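Local coordinates for protein transcriptional regulator (Vibrio vulnificus, PDB 4IVN) that probably represses transcription of the nan genes for sialic acid catabolism by binding DNA, and binds N-acetylmannosamine 6-phosphate as its ligand, at residues N32-D35 / V36-T40. Numbering follows the deposited sequence.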
loop_
_atom_site.group_PDB
_atom_site.type_symbol
_atom_site.label_atom_id
_atom_site.label_comp_id
_atom_site.label_asym_id
_atom_site.label_seq_id
_atom_site.Cartn_x
_atom_site.Cartn_y
_atom_site.Cartn_z
ATOM N N ASN A 32 4.227 -8.583 -31.960
ATOM C CA ASN A 32 4.534 -8.635 -30.504
ATOM C C ASN A 32 3.465 -8.011 -29.655
ATOM O O ASN A 32 3.718 -7.534 -28.537
ATOM C CB ASN A 32 5.876 -7.947 -30.225
ATOM C CG ASN A 32 7.014 -8.675 -30.857
ATOM O OD1 ASN A 32 7.396 -9.725 -30.389
ATOM N ND2 ASN A 32 7.547 -8.139 -31.953
ATOM N N ALA A 33 2.292 -7.915 -30.257
ATOM C CA ALA A 33 1.264 -6.977 -29.827
ATOM C C ALA A 33 0.845 -7.205 -28.400
ATOM O O ALA A 33 0.648 -6.237 -27.645
ATOM C CB ALA A 33 0.048 -7.005 -30.746
ATOM N N HIS A 34 0.716 -8.463 -28.001
ATOM C CA HIS A 34 0.422 -8.752 -26.605
ATOM C C HIS A 34 1.428 -8.099 -25.676
ATOM O O HIS A 34 1.049 -7.466 -24.659
ATOM C CB HIS A 34 0.299 -10.269 -26.305
ATOM C CG HIS A 34 0.213 -10.576 -24.806
ATOM N ND1 HIS A 34 -0.958 -10.794 -24.177
ATOM C CD2 HIS A 34 1.217 -10.618 -23.806
ATOM C CE1 HIS A 34 -0.716 -10.997 -22.851
ATOM N NE2 HIS A 34 0.615 -10.906 -22.642
ATOM N N ASP A 35 2.718 -8.246 -25.972
ATOM C CA ASP A 35 3.723 -7.655 -25.062
ATOM C C ASP A 35 3.871 -6.101 -25.157
ATOM O O ASP A 35 4.265 -5.447 -24.191
ATOM C CB ASP A 35 5.103 -8.301 -25.220
ATOM C CG ASP A 35 6.075 -7.850 -24.131
ATOM O OD1 ASP A 35 5.793 -8.070 -22.924
ATOM O OD2 ASP A 35 7.103 -7.207 -24.464
ATOM N N VAL A 36 3.544 -5.535 -26.315
ATOM C CA VAL A 36 3.664 -4.122 -26.526
ATOM C C VAL A 36 2.760 -3.376 -25.494
ATOM O O VAL A 36 3.072 -2.232 -25.124
ATOM C CB VAL A 36 3.394 -3.691 -28.004
ATOM C CG1 VAL A 36 3.289 -2.144 -28.153
ATOM C CG2 VAL A 36 4.487 -4.198 -28.936
ATOM N N GLN A 37 1.646 -3.990 -25.086
ATOM C CA GLN A 37 0.730 -3.406 -24.036
ATOM C C GLN A 37 1.509 -2.960 -22.810
ATOM O O GLN A 37 1.157 -1.980 -22.114
ATOM C CB GLN A 37 -0.259 -4.469 -23.524
ATOM C CG GLN A 37 -1.098 -5.168 -24.545
ATOM C CD GLN A 37 -2.058 -6.168 -23.899
ATOM O OE1 GLN A 37 -1.735 -7.344 -23.708
ATOM N NE2 GLN A 37 -3.259 -5.714 -23.633
ATOM N N PHE A 38 2.577 -3.688 -22.540
ATOM C CA PHE A 38 3.338 -3.461 -21.304
ATOM C C PHE A 38 4.628 -2.688 -21.549
ATOM O O PHE A 38 5.404 -2.565 -20.615
ATOM C CB PHE A 38 3.598 -4.779 -20.541
ATOM C CG PHE A 38 2.379 -5.653 -20.427
ATOM C CD1 PHE A 38 1.330 -5.315 -19.575
ATOM C CD2 PHE A 38 2.286 -6.844 -21.160
ATOM C CE1 PHE A 38 0.180 -6.117 -19.481
ATOM C CE2 PHE A 38 1.155 -7.643 -21.075
ATOM C CZ PHE A 38 0.086 -7.266 -20.241
ATOM N N GLN A 39 4.819 -2.117 -22.770
ATOM C CA GLN A 39 6.061 -1.405 -23.073
ATOM C C GLN A 39 5.783 0.080 -23.028
ATOM O O GLN A 39 4.691 0.492 -23.390
ATOM C CB GLN A 39 6.564 -1.746 -24.505
ATOM C CG GLN A 39 7.068 -3.193 -24.612
ATOM C CD GLN A 39 7.719 -3.522 -25.963
ATOM O OE1 GLN A 39 8.199 -2.637 -26.673
ATOM N NE2 GLN A 39 7.754 -4.804 -26.294
ATOM N N THR A 40 6.799 0.825 -22.642
ATOM C CA THR A 40 6.795 2.269 -22.679
ATOM C C THR A 40 7.216 2.749 -24.055
ATOM O O THR A 40 7.685 1.955 -24.874
ATOM C CB THR A 40 7.751 2.864 -21.624
ATOM O OG1 THR A 40 9.121 2.572 -21.978
ATOM C CG2 THR A 40 7.393 2.299 -20.252
#
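Val36 N donates to Asn32 O at 3.0 Å in the last turn of helix 20-36, in the RpiR-type helix-turn-helix domain, with a weak second bond to Ala33 O. Beyond it the chain tightens: Phe38 N reaches Asp35 O at 2.9 Å, from above the carbonyl plane, and a type I beta turn from Val36 to Gln39 leads to Thr40, the N-cap of helix 41-48. Two side-chain pairs bridge this helix end. The rings of His34 and Phe38 form an offset edge-to-face pair, the edge of Phe38 toward the imidazole face, with centroids 5.6 Å apart and planes at 65°; the closest side-chain atoms are Phe38 CE2 and His34 NE2, 3.7 Å apart, with NE2 in the plane of the phenyl ring. Phe38 also touches Pro228, and its side chain lies about 9 Å from a bound N-acetylmannosamine 6-phosphate, which places the turn after the helix near the sugar phosphate site. Val36 packs on Tyr67 and Leu74 of helix 67-78. On Asp35, CG lies anti to the backbone N (chi1 -171°), which carries the carboxylate to the Gln39 amide. There Gln39 NE2, which also bonds to Tyr28 OH, meets Asp35 OD2 at 3.1 Å on its anti side, 32° out of the carboxylate plane.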